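Local coordinates for synaptic vesicle membrane protein VAT-1 homolog-like (Homo sapiens, PDB 4A27) that probably acts as an oxidoreductase of the quinone oxidoreductase branch of the zinc-containing alcohol dehydrogenase family, at residues L140-S145 with T165-T170; Y131-E136 with Q157-L162; S145-S150 with D210-C215. One frame throughout, in Å; residues are numbered along the deposited sequence.

The three contacts surround one Rossmann-type parallel sheet, their chemistry following their depth. Contact 1 is at the surface, where two loops enter neighbouring strands; two backbone hydrogen bonds and a turn hold it, with L140, V166 and V169 packed beneath and E142 and N168 at the exposed side. Contacts 2 and 3 are buried. Contact 2 joins helices 124-137 and 154-163 through van der Waals packing, largely of apolar side chains, whereas contact 3 pairs strands 145-148 and 209-215 by backbone hydrogen bonds. S145 belongs to contacts 1 and 3, since strand 145-148 has a partner on each side. V159 of contact 2 packs on V148 and L213 of contact 3; F135 reaches V166 of contact 1.

Contact 1 of 3, residues L140-S145 with T165-T170; sequences LREGMS and TVPNVT. With EDO (1,2-ethanediol), chain C.
The guanidinium of R141 meets the bound 1,2-ethanediol at its edge: O2 of that molecule lies in the guanidinium plane, 3.3 Å from R141 NH2, and the bond is weak. NE of the same group bonds to O of N139, and NH1 forms a salt bridge with E136 of the second subunit, so the tip of this side chain takes part in the dimer interface. The other flat pair, the E142 carboxylate and the N168 amide, run alongside each other with planes 61° apart; E142 OE1 stays 3.7 Å from N168 ND2. On its way there the E142 chain crosses the proline obliquely, CG coming within 3.6 Å of P167 CD. E142 also touches a crystal neighbour, so its exact pose may owe something to the lattice.

Both loops feed adjacent strands, 145-148 and 170-175, of the Rossmann-type sheet, which are linked by helix 154-163 in a beta-alpha-beta crossover. Pairing starts here: T170 N donates to M144 O (3.0 Å, 159° at the hydrogen), in the carbonyl plane, and S145 faces T170 in a parallel bridge. Before the bridge, G143 N donates to P167 O at 3.3 Å. G143 can sit there because R141 to M144 form a type II beta turn, whose third residue has a phi of 83°, a value that favours glycine. Beneath the turn, L140 and V169 meet tip to tip, CD1 to CG1 at 4.0 Å, and V166 CG1 presses on the R141-E142 peptide, 3.6 Å from E142 N. M144 turns its thioether back toward the turn, where SD accepts a weak bond from R141 N at 3.3 Å, while CE touches the carbons of the ethanediol.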
loop_
_atom_site.group_PDB
_atom_site.type_symbol
_atom_site.label_atom_id
_atom_site.label_comp_id
_atom_site.label_asym_id
_atom_site.label_seq_id
_atom_site.Cartn_x
_atom_site.Cartn_y
_atom_site.Cartn_z
ATOM N N LEU A 140 -3.788 4.811 6.309
ATOM C CA LEU A 140 -4.815 4.780 7.346
ATOM C C LEU A 140 -5.761 5.955 7.248
ATOM O O LEU A 140 -5.315 7.093 7.220
ATOM C CB LEU A 140 -4.196 4.769 8.754
ATOM C CG LEU A 140 -5.177 4.753 9.928
ATOM C CD1 LEU A 140 -6.020 3.427 9.977
ATOM C CD2 LEU A 140 -4.403 4.990 11.225
ATOM N N ARG A 141 -7.056 5.654 7.216
ATOM C CA ARG A 141 -8.150 6.675 7.115
ATOM C C ARG A 141 -9.288 6.331 8.077
ATOM O O ARG A 141 -9.337 5.225 8.618
ATOM C CB ARG A 141 -8.746 6.744 5.662
ATOM C CG ARG A 141 -7.851 7.487 4.639
ATOM C CD ARG A 141 -8.092 6.979 3.178
ATOM N NE ARG A 141 -7.472 5.673 2.988
ATOM C CZ ARG A 141 -7.705 4.838 1.986
ATOM N NH1 ARG A 141 -8.562 5.152 1.027
ATOM N NH2 ARG A 141 -7.059 3.681 1.949
ATOM N N GLU A 142 -10.223 7.284 8.229
ATOM C CA GLU A 142 -11.395 7.178 9.084
ATOM C C GLU A 142 -12.130 5.873 8.952
ATOM O O GLU A 142 -12.358 5.426 7.853
ATOM C CB GLU A 142 -12.403 8.311 8.788
ATOM C CG GLU A 142 -12.182 9.587 9.566
ATOM C CD GLU A 142 -13.371 10.568 9.493
ATOM O OE1 GLU A 142 -14.536 10.159 9.745
ATOM O OE2 GLU A 142 -13.131 11.761 9.175
ATOM N N GLY A 143 -12.505 5.269 10.088
ATOM C CA GLY A 143 -13.307 4.045 10.086
ATOM C C GLY A 143 -12.546 2.737 9.907
ATOM O O GLY A 143 -13.130 1.660 9.932
ATOM N N MET A 144 -11.240 2.792 9.725
ATOM C CA MET A 144 -10.496 1.561 9.467
ATOM C C MET A 144 -10.143 0.846 10.747
ATOM O O MET A 144 -10.306 1.370 11.827
ATOM C CB MET A 144 -9.219 1.889 8.697
ATOM C CG MET A 144 -9.541 2.356 7.315
ATOM S SD MET A 144 -8.123 2.692 6.272
ATOM C CE MET A 144 -7.121 1.319 6.649
ATOM N N SER A 145 -9.616 -0.365 10.616
ATOM C CA SER A 145 -9.193 -1.086 11.762
ATOM C C SER A 145 -7.778 -1.640 11.567
ATOM O O SER A 145 -7.342 -1.935 10.446
ATOM C CB SER A 145 -10.223 -2.174 12.073
ATOM O OG SER A 145 -9.966 -3.330 11.303
ATOM N N THR A 165 -5.320 9.729 16.515
ATOM C CA THR A 165 -5.396 11.052 15.842
ATOM C C THR A 165 -6.285 11.036 14.597
ATOM O O THR A 165 -6.591 12.093 14.045
ATOM C CB THR A 165 -3.996 11.615 15.439
ATOM O OG1 THR A 165 -3.341 10.725 14.506
ATOM C CG2 THR A 165 -3.092 11.842 16.686
ATOM N N VAL A 166 -6.682 9.845 14.149
ATOM C CA VAL A 166 -7.557 9.666 13.010
ATOM C C VAL A 166 -8.932 9.181 13.513
ATOM O O VAL A 166 -9.003 8.226 14.266
ATOM C CB VAL A 166 -7.001 8.610 12.056
ATOM C CG1 VAL A 166 -8.020 8.348 10.879
ATOM C CG2 VAL A 166 -5.632 9.043 11.527
ATOM N N PRO A 167 -10.037 9.825 13.087
ATOM C CA PRO A 167 -11.341 9.464 13.687
ATOM C C PRO A 167 -11.828 8.028 13.442
ATOM O O PRO A 167 -11.632 7.453 12.361
ATOM C CB PRO A 167 -12.314 10.457 13.046
ATOM C CG PRO A 167 -11.473 11.549 12.472
ATOM C CD PRO A 167 -10.143 10.956 12.157
ATOM N N ASN A 168 -12.417 7.451 14.487
ATOM C CA ASN A 168 -13.118 6.182 14.426
ATOM C C ASN A 168 -12.220 5.058 13.928
ATOM O O ASN A 168 -12.619 4.250 13.086
ATOM C CB ASN A 168 -14.391 6.282 13.557
ATOM C CG ASN A 168 -15.221 7.513 13.881
ATOM O OD1 ASN A 168 -15.673 7.682 15.007
ATOM N ND2 ASN A 168 -15.394 8.392 12.902
ATOM N N VAL A 169 -11.010 4.979 14.467
ATOM C CA VAL A 169 -10.132 3.878 14.093
ATOM C C VAL A 169 -10.134 2.886 15.189
ATOM O O VAL A 169 -9.889 3.247 16.331
ATOM C CB VAL A 169 -8.730 4.392 13.741
ATOM C CG1 VAL A 169 -7.704 3.259 13.584
ATOM C CG2 VAL A 169 -8.853 5.131 12.405
ATOM N N THR A 170 -10.384 1.617 14.851
ATOM C CA THR A 170 -10.422 0.561 15.853
ATOM C C THR A 170 -9.094 -0.175 15.889
ATOM O O THR A 170 -8.670 -0.756 14.893
ATOM C CB THR A 170 -11.585 -0.422 15.566
ATOM O OG1 THR A 170 -12.802 0.311 15.534
ATOM C CG2 THR A 170 -11.699 -1.501 16.612
HETATM C C1 EDO C . -5.480 -0.292 3.629
HETATM O O1 EDO C . -4.951 -1.508 3.066
HETATM C C2 EDO C . -4.346 0.679 3.873
HETATM O O2 EDO C . -4.523 1.931 3.184
#

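Contact 2 of 3, residues Y131-E136 with Q157-L162; sequences YVMLFE and QAVAQL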
loop_
_atom_site.group_PDB
_atom_site.type_symbol
_atom_site.label_atom_id
_atom_site.label_comp_id
_atom_site.label_asym_id
_atom_site.label_seq_id
_atom_site.Cartn_x
_atom_site.Cartn_y
_atom_site.Cartn_z
ATOM N N TYR A 131 4.633 6.049 12.077
ATOM C CA TYR A 131 3.996 7.013 11.208
ATOM C C TYR A 131 4.136 6.556 9.759
ATOM O O TYR A 131 3.164 6.588 8.964
ATOM C CB TYR A 131 4.622 8.400 11.386
ATOM C CG TYR A 131 3.860 9.467 10.718
ATOM C CD1 TYR A 131 3.999 9.721 9.366
ATOM C CD2 TYR A 131 2.932 10.215 11.430
ATOM C CE1 TYR A 131 3.228 10.720 8.741
ATOM C CE2 TYR A 131 2.195 11.182 10.819
ATOM C CZ TYR A 131 2.339 11.438 9.467
ATOM O OH TYR A 131 1.579 12.466 8.888
ATOM N N VAL A 132 5.334 6.104 9.412
ATOM C CA VAL A 132 5.587 5.786 8.039
ATOM C C VAL A 132 4.760 4.575 7.630
ATOM O O VAL A 132 4.223 4.536 6.496
ATOM C CB VAL A 132 7.075 5.603 7.734
ATOM C CG1 VAL A 132 7.215 5.178 6.309
ATOM C CG2 VAL A 132 7.848 6.919 7.958
ATOM N N MET A 133 4.641 3.596 8.527
ATOM C CA MET A 133 3.844 2.417 8.206
ATOM C C MET A 133 2.382 2.733 7.992
ATOM O O MET A 133 1.754 2.162 7.095
ATOM C CB MET A 133 3.996 1.350 9.272
ATOM C CG MET A 133 5.399 0.757 9.340
ATOM S SD MET A 133 5.495 -0.728 10.415
ATOM C CE MET A 133 4.894 0.042 11.961
ATOM N N LEU A 134 1.824 3.568 8.868
ATOM C CA LEU A 134 0.418 3.827 8.857
ATOM C C LEU A 134 -0.005 4.744 7.735
ATOM O O LEU A 134 -1.102 4.570 7.198
ATOM C CB LEU A 134 -0.040 4.471 10.171
ATOM C CG LEU A 134 -0.107 3.583 11.420
ATOM C CD1 LEU A 134 -0.371 4.493 12.695
ATOM C CD2 LEU A 134 -1.141 2.392 11.229
ATOM N N PHE A 135 0.827 5.739 7.402
ATOM C CA PHE A 135 0.415 6.767 6.482
ATOM C C PHE A 135 1.181 6.812 5.167
ATOM O O PHE A 135 0.669 7.365 4.221
ATOM C CB PHE A 135 0.470 8.145 7.144
ATOM C CG PHE A 135 -0.341 8.242 8.387
ATOM C CD1 PHE A 135 -1.741 8.275 8.314
ATOM C CD2 PHE A 135 0.268 8.362 9.640
ATOM C CE1 PHE A 135 -2.528 8.378 9.497
ATOM C CE2 PHE A 135 -0.502 8.481 10.819
ATOM C CZ PHE A 135 -1.908 8.481 10.734
ATOM N N GLU A 136 2.371 6.209 5.089
ATOM C CA GLU A 136 3.099 6.142 3.836
ATOM C C GLU A 136 3.034 4.750 3.195
ATOM O O GLU A 136 2.806 4.668 2.013
ATOM C CB GLU A 136 4.502 6.636 4.016
ATOM C CG GLU A 136 4.555 8.129 4.408
ATOM C CD GLU A 136 4.209 9.083 3.243
ATOM O OE1 GLU A 136 4.188 8.625 2.085
ATOM O OE2 GLU A 136 3.953 10.286 3.486
ATOM N N GLN A 157 2.978 1.035 21.057
ATOM C CA GLN A 157 2.332 2.160 21.708
ATOM C C GLN A 157 2.316 3.406 20.813
ATOM O O GLN A 157 1.355 4.196 20.871
ATOM C CB GLN A 157 3.035 2.482 23.034
ATOM C CG GLN A 157 2.726 1.486 24.141
ATOM C CD GLN A 157 1.299 1.610 24.626
ATOM O OE1 GLN A 157 0.968 2.581 25.307
ATOM N NE2 GLN A 157 0.429 0.638 24.252
ATOM N N ALA A 158 3.378 3.623 20.029
ATOM C CA ALA A 158 3.387 4.734 19.077
ATOM C C ALA A 158 2.266 4.549 18.041
ATOM O O ALA A 158 1.569 5.504 17.684
ATOM C CB ALA A 158 4.785 4.877 18.393
ATOM N N VAL A 159 2.073 3.328 17.565
ATOM C CA VAL A 159 0.981 3.019 16.626
ATOM C C VAL A 159 -0.418 3.344 17.249
ATOM O O VAL A 159 -1.270 3.998 16.611
ATOM C CB VAL A 159 1.050 1.538 16.129
ATOM C CG1 VAL A 159 -0.244 1.064 15.420
ATOM C CG2 VAL A 159 2.274 1.251 15.171
ATOM N N ALA A 160 -0.638 2.958 18.512
ATOM C CA ALA A 160 -1.962 3.187 19.170
ATOM C C ALA A 160 -2.234 4.663 19.294
ATOM O O ALA A 160 -3.319 5.107 19.043
ATOM C CB ALA A 160 -2.039 2.532 20.544
ATOM N N GLN A 161 -1.226 5.438 19.651
ATOM C CA GLN A 161 -1.423 6.865 19.861
ATOM C C GLN A 161 -1.720 7.552 18.524
ATOM O O GLN A 161 -2.528 8.456 18.468
ATOM C CB GLN A 161 -0.156 7.490 20.473
ATOM C CG GLN A 161 0.067 7.064 21.907
ATOM C CD GLN A 161 1.263 7.708 22.528
ATOM O OE1 GLN A 161 1.689 8.779 22.089
ATOM N NE2 GLN A 161 1.788 7.103 23.598
ATOM N N LEU A 162 -1.008 7.157 17.460
ATOM C CA LEU A 162 -1.221 7.777 16.167
ATOM C C LEU A 162 -2.576 7.404 15.563
ATOM O O LEU A 162 -3.217 8.246 14.941
ATOM C CB LEU A 162 -0.092 7.448 15.178
ATOM C CG LEU A 162 1.221 8.112 15.450
ATOM C CD1 LEU A 162 2.359 7.443 14.625
ATOM C CD2 LEU A 162 1.020 9.631 15.128
#
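L162 and L134 carry the tight part of this helix-helix contact. Both have CG anti to the carbonyl carbon (chi1 -72° for L162), and the two side chains cross obliquely, so that L134 CD1 rests against the facing helix, 3.9 Å from L162 CB and 4.0 Å from V159 O. L162 returns the grip with its other end: its CD1 lies against the backbone of Y131, 3.7 Å from Y131 N, and also meets Y131 CB. The remaining methyl, CD2, lies at the edge of the Y131 ring, near its plane.

Away from this pair the fit slackens. On one flank M133 CE approaches V159 CG2 only to 4.3 Å, and on the other F135 CE2 stands 4.5 Å from L162 CB. That second flank is the more solvent-exposed one, since Y131 and F135 are partly exposed whereas M133, L134, V159 and L162 are buried. The two aromatics there also pack on each other. Y131 has CG anti to the backbone N (chi1 -169°), which brings one ring face under F135: F135 CD2 lies 3.5 Å above the Y131 ring plane, over its centre. Helix 290-305 adds V296, K299 and L300 against Y131.

The segment axes come no closer than 10.3 Å and cross at -41°, a spacing that side chains bridge without any hydrogen bond between the segments. V159 also packs on V148 and L213 of the sheet beneath, and M133 on F278. Two helices laid over one face of a parallel sheet, one of them the crossover between strands 145-148 and 170-175, are the layering of the Rossmann-type domain of medium-chain dehydrogenases.

Contact 3 of 3, residues S145-S150 with D210-C215; sequences SVLVHS and DIVLDC
Backbone hydrogen bonds in parallel ladder form join the strands. I211 N donates to S145 O, and L147 N to I211 O at 2.8 Å. L213 N then meets L147 O nearly along the C=O axis, at 179°. At the far end the ladder weakens: H149 N gives L213 O a weak hydrogen bond at 3.3 Å, and a water donates to both H149 O and L213 O.

Apolar contacts flank it. V146 and I211 lie side by side, while V146 CG1 crosses to L213 CD1 at 4.1 Å; L147 and V212 pack on the other face. L147 CG also lies over one face of the H149 ring, offset toward the rim, with V212 CG1 and L213 O at the ring edge.

Carboxylates stand at both ends. D210 OD2 takes S145 N at 2.8 Å with its anti lone pair and forms a salt bridge with K229. An alanine here would lose both bonds and would probably loosen the start of the pairing. At 3.7 Å from H149 ND1, D214 OD1 might at most modestly favour a protonated ring, D214's stronger partner being Y234.

The pairing thus rests on the backbone ladder, pinned at its start by an aspartate oxygen shared between S145 N and K229.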
loop_
_atom_site.group_PDB
_atom_site.type_symbol
_atom_site.label_atom_id
_atom_site.label_comp_id
_atom_site.label_asym_id
_atom_site.label_seq_id
_atom_site.Cartn_x
_atom_site.Cartn_y
_atom_site.Cartn_z
ATOM N N SER A 145 -9.616 -0.365 10.616
ATOM C CA SER A 145 -9.193 -1.086 11.762
ATOM C C SER A 145 -7.778 -1.640 11.567
ATOM O O SER A 145 -7.342 -1.935 10.446
ATOM C CB SER A 145 -10.223 -2.174 12.073
ATOM O OG SER A 145 -9.966 -3.330 11.303
ATOM N N VAL A 146 -7.056 -1.725 12.676
ATOM C CA VAL A 146 -5.655 -2.062 12.699
ATOM C C VAL A 146 -5.389 -3.129 13.754
ATOM O O VAL A 146 -5.882 -3.034 14.878
ATOM C CB VAL A 146 -4.788 -0.845 13.063
ATOM C CG1 VAL A 146 -3.299 -1.252 13.007
ATOM C CG2 VAL A 146 -5.083 0.352 12.137
ATOM N N LEU A 147 -4.593 -4.125 13.388
ATOM C CA LEU A 147 -4.087 -5.063 14.344
ATOM C C LEU A 147 -2.624 -4.803 14.589
ATOM O O LEU A 147 -1.814 -4.875 13.655
ATOM C CB LEU A 147 -4.256 -6.529 13.858
ATOM C CG LEU A 147 -3.683 -7.640 14.779
ATOM C CD1 LEU A 147 -4.249 -7.540 16.202
ATOM C CD2 LEU A 147 -3.987 -9.053 14.267
ATOM N N VAL A 148 -2.301 -4.561 15.857
ATOM C CA VAL A 148 -0.945 -4.311 16.290
ATOM C C VAL A 148 -0.457 -5.406 17.217
ATOM O O VAL A 148 -0.943 -5.532 18.330
ATOM C CB VAL A 148 -0.874 -2.978 17.078
ATOM C CG1 VAL A 148 0.545 -2.446 17.041
ATOM C CG2 VAL A 148 -1.840 -1.997 16.433
ATOM N N HIS A 149 0.532 -6.161 16.762
ATOM C CA HIS A 149 1.187 -7.173 17.587
ATOM C C HIS A 149 2.161 -6.514 18.570
ATOM O O HIS A 149 2.686 -5.464 18.269
ATOM C CB HIS A 149 1.892 -8.180 16.664
ATOM C CG HIS A 149 0.952 -9.174 16.057
ATOM N ND1 HIS A 149 0.619 -9.168 14.722
ATOM C CD2 HIS A 149 0.241 -10.179 16.620
ATOM C CE1 HIS A 149 -0.233 -10.145 14.479
ATOM N NE2 HIS A 149 -0.485 -10.770 15.616
ATOM N N SER A 150 2.364 -7.102 19.746
ATOM C CA SER A 150 3.264 -6.530 20.762
ATOM C C SER A 150 2.844 -5.088 21.063
ATOM O O SER A 150 3.646 -4.141 20.977
ATOM C CB SER A 150 4.731 -6.593 20.295
ATOM N N ASP A 210 -8.125 -3.891 8.314
ATOM C CA ASP A 210 -7.539 -3.211 7.184
ATOM C C ASP A 210 -6.023 -3.268 7.164
ATOM O O ASP A 210 -5.425 -3.352 6.076
ATOM C CB ASP A 210 -7.968 -1.743 7.191
ATOM C CG ASP A 210 -9.467 -1.586 7.062
ATOM O OD1 ASP A 210 -9.952 -1.802 5.938
ATOM O OD2 ASP A 210 -10.152 -1.306 8.078
ATOM N N ILE A 211 -5.399 -3.219 8.351
ATOM C CA ILE A 211 -3.948 -3.192 8.444
ATOM C C ILE A 211 -3.462 -4.132 9.535
ATOM O O ILE A 211 -3.936 -4.066 10.692
ATOM C CB ILE A 211 -3.424 -1.804 8.778
ATOM C CG1 ILE A 211 -3.879 -0.750 7.764
ATOM C CG2 ILE A 211 -1.863 -1.836 8.962
ATOM C CD1 ILE A 211 -3.550 0.676 8.256
ATOM N N VAL A 212 -2.505 -4.994 9.186
ATOM C CA VAL A 212 -1.820 -5.794 10.187
ATOM C C VAL A 212 -0.348 -5.350 10.241
ATOM O O VAL A 212 0.299 -5.308 9.190
ATOM C CB VAL A 212 -1.892 -7.309 9.906
ATOM C CG1 VAL A 212 -1.072 -8.084 11.001
ATOM C CG2 VAL A 212 -3.353 -7.814 9.897
ATOM N N LEU A 213 0.148 -5.058 11.455
ATOM C CA LEU A 213 1.530 -4.665 11.697
ATOM C C LEU A 213 2.229 -5.710 12.532
ATOM O O LEU A 213 1.871 -5.961 13.699
ATOM C CB LEU A 213 1.617 -3.346 12.419
ATOM C CG LEU A 213 0.862 -2.211 11.770
ATOM C CD1 LEU A 213 0.824 -1.023 12.696
ATOM C CD2 LEU A 213 1.536 -1.907 10.405
ATOM N N ASP A 214 3.235 -6.338 11.929
ATOM C CA ASP A 214 3.853 -7.502 12.519
ATOM C C ASP A 214 5.370 -7.385 12.557
ATOM O O ASP A 214 6.030 -7.313 11.503
ATOM C CB ASP A 214 3.491 -8.724 11.672
ATOM C CG ASP A 214 3.776 -10.035 12.391
ATOM O OD1 ASP A 214 4.027 -10.014 13.622
ATOM O OD2 ASP A 214 3.698 -11.081 11.725
ATOM N N CYS A 215 5.952 -7.422 13.753
ATOM C CA CYS A 215 7.398 -7.181 13.862
ATOM C C CYS A 215 8.222 -8.424 13.560
ATOM O O CYS A 215 7.708 -9.542 13.551
ATOM C CB CYS A 215 7.776 -6.561 15.222
ATOM S SG CYS A 215 7.746 -7.679 16.626
HETATM O O HOH W 1 3.394 -4.587 15.770
#